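Local structure of Lactamase_B domain-containing protein (Pontibacter korlensis, 6XFR) at residues B[158-162]-B[181-185]; B[32-36]-B[81-85]; B[13-17]-B[150-155]; B[36-40]-B[66-70]. The protein probably hydrolyses the amide bond of beta-lactam antibiotics with zinc as cofactor, as a class B1 metallo-beta-lactamase. All blocks are in the same frame, centred on the assembly; numbering follows the deposited sequence.

How the contacts relate
Contacts 1 and 2 meet at one of the two active-site zinc ions, the one bound by Asp82, Cys160 and His202: Cys160 SG of contact 1 and Asp82 OD2 of contact 2 are 3.3 Å apart, although the contact centres are about 16 Å apart. Strand 30-40 connects contacts 2 and 4, because 32-36 and 36-40 share Leu36, whose CD2 lies 3.9 Å from Val17 CG1 of contact 3. Contacts 3 and 4 have centres about 13 Å apart and are joined by Lys16 O and Ser39 N at 2.9 Å, a probable hydrogen bond. Contacts 1 and 4, with centres about 27 Å apart, lie on opposite sides of the chain's centre.

Contact 1: B[158-162]-B[181-185]; sequences GGCLV and WPLAI. With ZN (zinc ion), chain O.
Leu161 and Trp181 run past each other in opposite directions, and the indole N-H is bonded to the backbone carbonyl of Leu161. Trp181 NE1 donates to Leu161 O at 2.7 Å with an N-H...O angle of 166°, and the oxygen lies at the edge of the indole, in the ring plane. At the acceptor the C=O...N angle is 134°, so the donor stands well off the line of the carbonyl bond. This bond anchors the N-H edge to the turn, and contacts of Leu161 and Ile185 add to it.

In Leu161, CG is anti to the backbone N (chi1 -168°), which carries the CD1 methyl alongside the pyrrole part of the indole, 3.6 Å from Trp181 CD1. The same methyl is 4.4 Å from Ala184 CB, one helical turn on. Ile185 CD1 comes up to Leu161 O at 3.7 Å, from a direction roughly at right angles to the N-H. On the benzo ring, next to the N-H, Trp181 CZ2 is 3.6 Å from Cys160 O.

Gly159 to Val162 form a type I beta turn, and Cys160, at its second position, turns SG to the zinc ion at 2.4 Å. Asp82 and His202 complete the protein ligands of this site, so Trp181 is a second-shell residue gripping the ligand-bearing turn.

In the fold, the contact joins the end of strand 155-159 to the start of helix 181-191 within a beta-alpha-beta unit completed by strand 197-200, while Val162 and Ile185 both pack on helix 209-217.

Contact 2: B[32-36]-B[81-85]; sequences PSHGL and DDKLG. With ZN (zinc ion), chain O; SO4 (sulfate ion), chain X.
The carboxylate of Asp82, whose CB touches Ser33 OG at 3.5 Å, is the flat group at the centre of this contact. Over one face lies oxygen O1 of a bound sulfate, 3.2 Å from Asp82 CG; over the opposite face run the end methylenes of Lys83. The second flat group, the His34 ring, is directed away from helix 81-84; it makes an edge-to-face pair with Trp205 and bonds through ND1 to Thr21. Asp82 OD2 binds the zinc ion at 2.2 Å, with the metal displaced from the carboxylate plane to the sulfate's side. A chi1 of 71° tucks CG over the main chain and aims the group at the metal. Cys160 and His202 are the other protein ligands, and a water lies 2.3 Å from the zinc: this is the Asp-Cys-His site of B1 enzymes. The sulfate, probably from the crystallisation liquor, also takes a weak bond from Asp82 N to its O4 at 3.5 Å.

Lys83 is bent at chi2 and chi3, folding its chain back across the carboxylate to the strand, where NZ donates to Ser33 OG at 3.0 Å. The position of NZ is less certain because the model crowds it. Ser33 OG in turn makes a weak bond to Asp82 O at 3.5 Å, linking the serine to the backbone of the zinc ligand. Beyond the contact, the lysine forms a salt bridge with Asp48 and a hydrogen bond with Ser201.

With Ser33 pointing toward helix 81-84 and His34 away from it, the helix lies against one side of strand 30-40, which is flanked in its sheet by strands 17-25 and 43-47.

Contact 3: B[13-17]-B[150-155]; sequences ISSKV and LPQQKI
Two tight strand connections, one from each sheet of the metallo-beta-lactamase sandwich, pack here through Ile13, Ser14 and Val17 against Leu150, Gln153 and Ile155. On one side a type I turn from Ser14 to Val17 joins antiparallel strands 8-14 and 17-25, with Ile13 and Ser14 both opposite Val17 in a classic beta bulge. On the other, strands 147-150 and 155-159 are linked by a loop in which Lys154 and Ile155 both face Leu150, a G1 bulge; Pro151 and Gln152 of this loop belong, with Gln131, to a further zinc site remote from the catalytic pair.

No hydrogen bond crosses between the segments; the interface is mainly apolar. Ile155 is its hub. Its CD1 lies 3.8 Å from Ile13 CD1, the two side chains crossing at a slant, and it meets Val17 CG2 tip to tip at 4.2 Å. Ile13 reaches this point because its chi1 of 62°, the near +60° position, directs CG1 toward the loop. Val17 CG2 also approaches Leu150 CD1 to 3.7 Å, with these two side chains passing in opposite directions.

The polar groups within the contact find partners outside the two segments. Ser14 OG is hydrogen-bonded to Asp207 of the second subunit, bringing this turn into the interface of the assembly, and Gln153 NE2 bonds to Gln130 OE1. Gln153 is bent at chi2 (91°), which folds the amide back beside the valine: NE2 lies 3.9 Å from Val17 CG2, and the Gln153 CG methylene rests 3.7 Å from Ser14 OG.

Contact 4: B[36-40]-B[66-70]; sequences LIVST and NLKQP
Gln69 and Ser39 are brought together by their first torsions. In Gln69, chi1 of 78° folds CG in above its own backbone, and beyond CG the chain is extended, which carries the amide straight across to the strand. In Ser39, chi1 of -168° turns OG to the trans position relative to N, where it meets the incoming amide oxygen.

Two hydrogen bonds result. Ser39 OG donates to Gln69 OE1 at 2.6 Å, approaching from somewhat out of the plane of the amide carbonyl. Gln69 NE2 donates to Thr40 O at 3.1 Å with an N-H...O angle of 146°; the bond is moderately bent, and the acceptor is also tilted from the amide plane. The Gln69 side chain also lies about 3 Å from a bound zinc ion, nearest atoms. Thr40 contributes its carbonyl alone: its side chain points away, and OG1 bonds to Gly43 and Glu42 at the turn that follows.

Beside this polar pair, Leu67 supplies the apolar part. Its CD2 methyl meets Ile37 CG2 at 4.0 Å, the side chains crossing at an angle, and touches Ser39 CB at 4.2 Å. Ile37 also packs on Leu59, Trp62 and Ile63, so the leucine extends the face of helix 53-67 toward the end of strand 30-40. Lys68, with positive phi, ends the helical conformation and turns the chain so that Gln69 comes back over the strand before strand 71-75 begins.

The chemistry settles which amide atom is which: the oxygen accepts from a hydroxyl and the nitrogen donates to a backbone carbonyl. Bonded at both ends to consecutive residues, the amide has its rotation fixed and ties the helix exit to the sheet.

Contact 1: B[158-162]-B[181-185]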
loop_
_atom_site.group_PDB
_atom_site.type_symbol
_atom_site.label_atom_id
_atom_site.label_comp_id
_atom_site.label_asym_id
_atom_site.label_seq_id
_atom_site.Cartn_x
_atom_site.Cartn_y
_atom_site.Cartn_z
ATOM N N GLY B 158 1.292 -12.640 3.426
ATOM C CA GLY B 158 2.368 -13.595 3.247
ATOM C C GLY B 158 3.455 -13.589 4.298
ATOM O O GLY B 158 4.409 -14.354 4.168
ATOM N N GLY B 159 3.398 -12.700 5.283
ATOM C CA GLY B 159 4.379 -12.683 6.356
ATOM C C GLY B 159 5.795 -12.640 5.832
ATOM O O GLY B 159 6.063 -12.077 4.760
ATOM N N CYS B 160 6.711 -13.288 6.547
ATOM C CA CYS B 160 8.096 -13.234 6.115
ATOM C C CYS B 160 8.380 -14.211 4.971
ATOM O O CYS B 160 9.496 -14.202 4.437
ATOM C CB CYS B 160 9.028 -13.521 7.308
ATOM S SG CYS B 160 8.514 -12.734 8.872
ATOM N N LEU B 161 7.362 -14.957 4.509
ATOM C CA LEU B 161 7.509 -15.802 3.323
ATOM C C LEU B 161 7.655 -14.981 2.041
ATOM O O LEU B 161 8.282 -15.437 1.075
ATOM C CB LEU B 161 6.304 -16.738 3.211
ATOM C CG LEU B 161 6.359 -17.912 2.215
ATOM C CD1 LEU B 161 7.608 -18.787 2.435
ATOM C CD2 LEU B 161 5.081 -18.761 2.298
ATOM N N VAL B 162 7.081 -13.778 2.013
ATOM C CA VAL B 162 7.105 -12.887 0.855
ATOM C C VAL B 162 7.990 -11.694 1.172
ATOM O O VAL B 162 7.934 -11.151 2.279
ATOM C CB VAL B 162 5.685 -12.413 0.491
ATOM C CG1 VAL B 162 5.731 -11.568 -0.795
ATOM C CG2 VAL B 162 4.732 -13.611 0.349
ATOM N N TRP B 181 11.482 -22.784 -0.341
ATOM C CA TRP B 181 10.923 -21.443 -0.545
ATOM C C TRP B 181 10.421 -21.191 -1.965
ATOM O O TRP B 181 9.290 -20.712 -2.111
ATOM C CB TRP B 181 12.014 -20.427 -0.181
ATOM C CG TRP B 181 11.512 -19.125 0.362
ATOM C CD1 TRP B 181 10.317 -18.517 0.096
ATOM C CD2 TRP B 181 12.203 -18.273 1.272
ATOM N NE1 TRP B 181 10.225 -17.347 0.787
ATOM C CE2 TRP B 181 11.374 -17.170 1.515
ATOM C CE3 TRP B 181 13.447 -18.339 1.910
ATOM C CZ2 TRP B 181 11.744 -16.136 2.381
ATOM C CZ3 TRP B 181 13.810 -17.330 2.758
ATOM C CH2 TRP B 181 12.961 -16.237 2.994
ATOM N N PRO B 182 11.172 -21.532 -3.023
ATOM C CA PRO B 182 10.677 -21.283 -4.394
ATOM C C PRO B 182 9.374 -21.990 -4.724
ATOM O O PRO B 182 8.511 -21.410 -5.392
ATOM C CB PRO B 182 11.820 -21.814 -5.268
ATOM C CG PRO B 182 13.002 -21.849 -4.379
ATOM C CD PRO B 182 12.524 -22.125 -3.012
ATOM N N LEU B 183 9.217 -23.242 -4.308
ATOM C CA LEU B 183 7.974 -23.949 -4.573
ATOM C C LEU B 183 6.835 -23.414 -3.704
ATOM O O LEU B 183 5.674 -23.415 -4.126
ATOM C CB LEU B 183 8.203 -25.453 -4.368
ATOM C CG LEU B 183 9.427 -25.937 -5.165
ATOM C CD1 LEU B 183 9.740 -27.397 -4.941
ATOM C CD2 LEU B 183 9.253 -25.640 -6.660
ATOM N N ALA B 184 7.138 -22.931 -2.504
ATOM C CA ALA B 184 6.084 -22.340 -1.689
ATOM C C ALA B 184 5.524 -21.088 -2.351
ATOM O O ALA B 184 4.305 -20.872 -2.351
ATOM C CB ALA B 184 6.608 -22.030 -0.287
ATOM N N ILE B 185 6.397 -20.249 -2.931
ATOM C CA ILE B 185 5.914 -19.061 -3.627
ATOM C C ILE B 185 5.006 -19.460 -4.782
ATOM O O ILE B 185 3.894 -18.930 -4.937
ATOM C CB ILE B 185 7.098 -18.203 -4.116
ATOM C CG1 ILE B 185 7.807 -17.574 -2.931
ATOM C CG2 ILE B 185 6.603 -17.125 -5.138
ATOM C CD1 ILE B 185 6.820 -16.969 -1.956
HETATM ZN ZN ZN O . 10.366 -11.632 9.817
HETATM O O HOH W 1 12.132 -11.846 8.344
#

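Contact 2: B[32-36]-B[81-85]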
loop_
_atom_site.group_PDB
_atom_site.type_symbol
_atom_site.label_atom_id
_atom_site.label_comp_id
_atom_site.label_asym_id
_atom_site.label_seq_id
_atom_site.Cartn_x
_atom_site.Cartn_y
_atom_site.Cartn_z
ATOM N N PRO B 32 10.471 -2.486 10.041
ATOM C CA PRO B 32 9.064 -2.705 10.381
ATOM C C PRO B 32 8.679 -4.183 10.377
ATOM O O PRO B 32 9.314 -5.029 9.741
ATOM C CB PRO B 32 8.321 -1.939 9.276
ATOM C CG PRO B 32 9.230 -2.088 8.075
ATOM C CD PRO B 32 10.656 -2.117 8.626
ATOM N N SER B 33 7.607 -4.478 11.114
ATOM C CA SER B 33 6.938 -5.768 11.072
ATOM C C SER B 33 5.442 -5.530 10.914
ATOM O O SER B 33 4.843 -4.768 11.686
ATOM C CB SER B 33 7.229 -6.595 12.328
ATOM O OG SER B 33 7.209 -7.979 11.991
ATOM N N HIS B 34 4.860 -6.125 9.880
ATOM C CA HIS B 34 3.461 -5.896 9.555
ATOM C C HIS B 34 2.611 -7.079 10.003
ATOM O O HIS B 34 3.021 -8.242 9.878
ATOM C CB HIS B 34 3.283 -5.650 8.053
ATOM C CG HIS B 34 4.098 -4.512 7.541
ATOM N ND1 HIS B 34 4.061 -3.258 8.115
ATOM C CD2 HIS B 34 4.979 -4.429 6.516
ATOM C CE1 HIS B 34 4.885 -2.451 7.466
ATOM N NE2 HIS B 34 5.452 -3.135 6.490
ATOM N N GLY B 35 1.447 -6.765 10.582
ATOM C CA GLY B 35 0.368 -7.720 10.738
ATOM C C GLY B 35 -0.918 -7.109 10.205
ATOM O O GLY B 35 -0.930 -5.972 9.731
ATOM N N LEU B 36 -2.001 -7.874 10.316
ATOM C CA LEU B 36 -3.331 -7.399 9.945
ATOM C C LEU B 36 -4.234 -7.325 11.166
ATOM O O LEU B 36 -4.114 -8.116 12.113
ATOM C CB LEU B 36 -4.013 -8.315 8.939
ATOM C CG LEU B 36 -3.528 -8.375 7.507
ATOM C CD1 LEU B 36 -4.549 -9.175 6.668
ATOM C CD2 LEU B 36 -3.354 -6.968 6.987
ATOM N N ASP B 81 9.625 -14.173 16.928
ATOM C CA ASP B 81 9.162 -13.130 17.837
ATOM C C ASP B 81 8.404 -12.034 17.098
ATOM O O ASP B 81 7.428 -11.485 17.626
ATOM C CB ASP B 81 10.347 -12.544 18.612
ATOM C CG ASP B 81 10.625 -13.275 19.945
ATOM O OD1 ASP B 81 11.611 -12.910 20.620
ATOM O OD2 ASP B 81 9.876 -14.208 20.321
ATOM N N ASP B 82 8.825 -11.707 15.863
ATOM C CA ASP B 82 8.204 -10.610 15.110
ATOM C C ASP B 82 6.762 -10.909 14.724
ATOM O O ASP B 82 5.981 -9.970 14.580
ATOM C CB ASP B 82 9.045 -10.237 13.865
ATOM C CG ASP B 82 9.018 -11.297 12.748
ATOM O OD1 ASP B 82 8.926 -12.505 13.025
ATOM O OD2 ASP B 82 9.148 -10.931 11.563
ATOM N N LYS B 83 6.367 -12.176 14.613
ATOM C CA LYS B 83 4.970 -12.515 14.363
ATOM C C LYS B 83 4.251 -13.113 15.566
ATOM O O LYS B 83 3.020 -13.247 15.521
ATOM C CB LYS B 83 4.843 -13.495 13.177
ATOM C CG LYS B 83 5.668 -13.099 11.914
ATOM C CD LYS B 83 5.021 -12.022 11.029
ATOM C CE LYS B 83 5.426 -10.620 11.511
ATOM N NZ LYS B 83 4.860 -9.439 10.796
ATOM N N LEU B 84 4.959 -13.433 16.659
ATOM C CA LEU B 84 4.319 -14.137 17.772
ATOM C C LEU B 84 4.803 -13.715 19.159
ATOM O O LEU B 84 4.218 -14.166 20.149
ATOM C CB LEU B 84 4.546 -15.650 17.597
ATOM C CG LEU B 84 4.392 -16.621 18.751
ATOM C CD1 LEU B 84 2.934 -17.049 18.892
ATOM C CD2 LEU B 84 5.297 -17.799 18.500
ATOM N N GLY B 85 5.797 -12.821 19.267
ATOM C CA GLY B 85 6.364 -12.412 20.533
ATOM C C GLY B 85 5.451 -11.584 21.421
ATOM O O GLY B 85 5.853 -11.210 22.528
HETATM ZN ZN ZN O . 10.366 -11.632 9.817
HETATM S S SO4 X . 12.907 -12.138 13.854
HETATM O O1 SO4 X . 12.003 -12.400 12.729
HETATM O O2 SO4 X . 13.849 -11.088 13.428
HETATM O O3 SO4 X . 13.614 -13.369 14.197
HETATM O O4 SO4 X . 12.183 -11.733 15.062
HETATM O O HOH W 1 12.132 -11.846 8.344
#

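Contact 3: B[13-17]-B[150-155]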
loop_
_atom_site.group_PDB
_atom_site.type_symbol
_atom_site.label_atom_id
_atom_site.label_comp_id
_atom_site.label_asym_id
_atom_site.label_seq_id
_atom_site.Cartn_x
_atom_site.Cartn_y
_atom_site.Cartn_z
ATOM N N ILE B 13 -6.321 -0.273 4.888
ATOM C CA ILE B 13 -6.197 -0.515 3.457
ATOM C C ILE B 13 -7.516 -0.881 2.777
ATOM O O ILE B 13 -7.614 -0.741 1.550
ATOM C CB ILE B 13 -5.123 -1.583 3.155
ATOM C CG1 ILE B 13 -5.447 -2.963 3.753
ATOM C CG2 ILE B 13 -3.733 -1.114 3.593
ATOM C CD1 ILE B 13 -4.429 -3.991 3.270
ATOM N N SER B 14 -8.510 -1.387 3.506
ATOM C CA SER B 14 -9.830 -1.774 3.023
ATOM C C SER B 14 -10.815 -1.308 4.079
ATOM O O SER B 14 -10.418 -0.931 5.180
ATOM C CB SER B 14 -9.904 -3.292 2.806
ATOM O OG SER B 14 -10.977 -3.649 1.960
ATOM N N SER B 15 -12.104 -1.342 3.780
ATOM C CA SER B 15 -13.025 -0.752 4.740
ATOM C C SER B 15 -13.005 -1.468 6.093
ATOM O O SER B 15 -13.307 -0.831 7.104
ATOM C CB SER B 15 -14.441 -0.659 4.151
ATOM O OG SER B 15 -15.206 -1.815 4.361
ATOM N N LYS B 16 -12.582 -2.744 6.155
ATOM C CA LYS B 16 -12.527 -3.508 7.406
ATOM C C LYS B 16 -11.151 -4.118 7.707
ATOM O O LYS B 16 -11.049 -4.983 8.592
ATOM C CB LYS B 16 -13.565 -4.642 7.383
ATOM C CG LYS B 16 -15.022 -4.212 7.332
ATOM C CD LYS B 16 -15.377 -3.326 8.488
ATOM C CE LYS B 16 -16.867 -3.052 8.502
ATOM N NZ LYS B 16 -17.122 -1.696 9.074
ATOM N N VAL B 17 -10.091 -3.704 7.009
ATOM C CA VAL B 17 -8.754 -4.292 7.143
ATOM C C VAL B 17 -7.752 -3.181 7.439
ATOM O O VAL B 17 -7.749 -2.135 6.775
ATOM C CB VAL B 17 -8.317 -5.066 5.883
ATOM C CG1 VAL B 17 -6.926 -5.724 6.080
ATOM C CG2 VAL B 17 -9.393 -6.057 5.442
ATOM N N LEU B 150 -7.893 -13.391 2.612
ATOM C CA LEU B 150 -9.261 -12.903 2.670
ATOM C C LEU B 150 -9.824 -13.012 1.253
ATOM O O LEU B 150 -9.467 -12.189 0.390
ATOM C CB LEU B 150 -9.308 -11.453 3.171
ATOM C CG LEU B 150 -8.400 -11.026 4.341
ATOM C CD1 LEU B 150 -8.755 -9.672 4.931
ATOM C CD2 LEU B 150 -8.445 -12.063 5.439
ATOM N N PRO B 151 -10.633 -14.040 0.936
ATOM C CA PRO B 151 -11.172 -14.162 -0.431
ATOM C C PRO B 151 -12.188 -13.079 -0.820
ATOM O O PRO B 151 -12.398 -12.859 -2.022
ATOM C CB PRO B 151 -11.816 -15.565 -0.433
ATOM C CG PRO B 151 -12.029 -15.922 1.005
ATOM C CD PRO B 151 -10.921 -15.248 1.742
ATOM N N GLN B 152 -12.853 -12.426 0.143
ATOM C CA GLN B 152 -13.791 -11.366 -0.216
ATOM C C GLN B 152 -13.040 -10.087 -0.611
ATOM O O GLN B 152 -13.272 -9.531 -1.684
ATOM C CB GLN B 152 -14.783 -11.113 0.937
ATOM C CG GLN B 152 -15.592 -12.378 1.378
ATOM C CD GLN B 152 -16.131 -12.366 2.855
ATOM O OE1 GLN B 152 -15.378 -12.183 3.821
ATOM N NE2 GLN B 152 -17.440 -12.615 3.008
ATOM N N GLN B 153 -12.088 -9.648 0.200
ATOM C CA GLN B 153 -11.304 -8.479 -0.161
ATOM C C GLN B 153 -10.156 -8.811 -1.114
ATOM O O GLN B 153 -9.529 -7.888 -1.649
ATOM C CB GLN B 153 -10.758 -7.808 1.111
ATOM C CG GLN B 153 -11.806 -7.237 2.040
ATOM C CD GLN B 153 -12.269 -8.236 3.117
ATOM O OE1 GLN B 153 -12.218 -9.449 2.915
ATOM N NE2 GLN B 153 -12.734 -7.718 4.259
ATOM N N LYS B 154 -9.922 -10.101 -1.380
ATOM C CA LYS B 154 -8.794 -10.609 -2.177
ATOM C C LYS B 154 -7.452 -10.042 -1.700
ATOM O O LYS B 154 -6.626 -9.562 -2.482
ATOM C CB LYS B 154 -9.015 -10.340 -3.667
ATOM C CG LYS B 154 -10.372 -10.802 -4.167
ATOM C CD LYS B 154 -10.244 -11.561 -5.467
ATOM C CE LYS B 154 -11.539 -12.226 -5.822
ATOM N NZ LYS B 154 -12.235 -11.379 -6.835
ATOM N N ILE B 155 -7.217 -10.165 -0.401
ATOM C CA ILE B 155 -6.007 -9.699 0.255
ATOM C C ILE B 155 -5.234 -10.919 0.754
ATOM O O ILE B 155 -5.774 -11.738 1.510
ATOM C CB ILE B 155 -6.352 -8.765 1.423
ATOM C CG1 ILE B 155 -7.001 -7.473 0.915
ATOM C CG2 ILE B 155 -5.096 -8.472 2.261
ATOM C CD1 ILE B 155 -7.130 -6.363 1.976
#

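Contact 4: B[36-40]-B[66-70]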
loop_
_atom_site.group_PDB
_atom_site.type_symbol
_atom_site.label_atom_id
_atom_site.label_comp_id
_atom_site.label_asym_id
_atom_site.label_seq_id
_atom_site.Cartn_x
_atom_site.Cartn_y
_atom_site.Cartn_z
ATOM N N LEU B 36 -2.001 -7.874 10.316
ATOM C CA LEU B 36 -3.331 -7.399 9.945
ATOM C C LEU B 36 -4.234 -7.325 11.166
ATOM O O LEU B 36 -4.114 -8.116 12.113
ATOM C CB LEU B 36 -4.013 -8.315 8.939
ATOM C CG LEU B 36 -3.528 -8.375 7.507
ATOM C CD1 LEU B 36 -4.549 -9.175 6.668
ATOM C CD2 LEU B 36 -3.354 -6.968 6.987
ATOM N N ILE B 37 -5.153 -6.366 11.115
ATOM C CA ILE B 37 -6.354 -6.359 11.945
ATOM C C ILE B 37 -7.532 -6.399 10.993
ATOM O O ILE B 37 -7.527 -5.704 9.975
ATOM C CB ILE B 37 -6.443 -5.120 12.851
ATOM C CG1 ILE B 37 -5.061 -4.703 13.348
ATOM C CG2 ILE B 37 -7.441 -5.363 13.982
ATOM C CD1 ILE B 37 -5.067 -3.410 14.083
ATOM N N VAL B 38 -8.490 -7.267 11.277
ATOM C CA VAL B 38 -9.732 -7.354 10.521
ATOM C C VAL B 38 -10.914 -7.146 11.455
ATOM O O VAL B 38 -11.046 -7.834 12.478
ATOM C CB VAL B 38 -9.820 -8.673 9.741
ATOM C CG1 VAL B 38 -11.084 -8.686 8.899
ATOM C CG2 VAL B 38 -8.607 -8.744 8.828
ATOM N N SER B 39 -11.766 -6.191 11.095
ATOM C CA SER B 39 -12.960 -5.872 11.862
ATOM C C SER B 39 -14.142 -6.636 11.287
ATOM O O SER B 39 -14.292 -6.719 10.067
ATOM C CB SER B 39 -13.232 -4.364 11.849
ATOM O OG SER B 39 -14.221 -4.034 12.813
ATOM N N THR B 40 -14.940 -7.246 12.158
ATOM C CA THR B 40 -16.114 -8.004 11.733
ATOM C C THR B 40 -17.293 -7.510 12.545
ATOM O O THR B 40 -17.146 -6.680 13.447
ATOM C CB THR B 40 -15.956 -9.542 11.871
ATOM O OG1 THR B 40 -16.250 -9.952 13.203
ATOM C CG2 THR B 40 -14.542 -9.999 11.533
ATOM N N ASN B 66 -10.419 2.551 18.803
ATOM C CA ASN B 66 -10.895 2.889 17.469
ATOM C C ASN B 66 -11.894 1.884 16.898
ATOM O O ASN B 66 -12.914 2.282 16.338
ATOM C CB ASN B 66 -9.695 3.037 16.536
ATOM C CG ASN B 66 -8.647 3.970 17.108
ATOM O OD1 ASN B 66 -7.524 3.576 17.383
ATOM N ND2 ASN B 66 -9.028 5.203 17.330
ATOM N N LEU B 67 -11.667 0.592 17.061
ATOM C CA LEU B 67 -12.676 -0.379 16.675
ATOM C C LEU B 67 -13.708 -0.609 17.768
ATOM O O LEU B 67 -14.771 -1.164 17.479
ATOM C CB LEU B 67 -12.032 -1.721 16.340
ATOM C CG LEU B 67 -11.395 -1.891 14.969
ATOM C CD1 LEU B 67 -10.439 -0.797 14.728
ATOM C CD2 LEU B 67 -10.672 -3.252 14.926
ATOM N N LYS B 68 -13.402 -0.228 19.013
ATOM C CA LYS B 68 -14.295 -0.390 20.162
ATOM C C LYS B 68 -14.994 -1.757 20.146
ATOM O O LYS B 68 -16.210 -1.858 20.318
ATOM C CB LYS B 68 -15.318 0.747 20.213
ATOM C CG LYS B 68 -14.713 2.145 19.954
ATOM C CD LYS B 68 -15.757 3.128 19.576
ATOM C CE LYS B 68 -15.998 4.095 20.735
ATOM N NZ LYS B 68 -16.469 3.447 22.032
ATOM N N GLN B 69 -14.210 -2.822 19.931
ATOM C CA GLN B 69 -14.698 -4.201 19.997
ATOM C C GLN B 69 -13.587 -5.124 20.497
ATOM O O GLN B 69 -12.399 -4.790 20.375
ATOM C CB GLN B 69 -15.227 -4.690 18.634
ATOM C CG GLN B 69 -14.166 -5.090 17.615
ATOM C CD GLN B 69 -14.671 -5.119 16.165
ATOM O OE1 GLN B 69 -13.892 -4.927 15.226
ATOM N NE2 GLN B 69 -15.977 -5.369 15.981
ATOM N N PRO B 70 -13.933 -6.259 21.111
ATOM C CA PRO B 70 -12.898 -7.194 21.558
ATOM C C PRO B 70 -12.261 -7.960 20.405
ATOM O O PRO B 70 -12.864 -8.170 19.347
ATOM C CB PRO B 70 -13.657 -8.140 22.499
ATOM C CG PRO B 70 -15.055 -8.057 22.076
ATOM C CD PRO B 70 -15.260 -6.638 21.628
#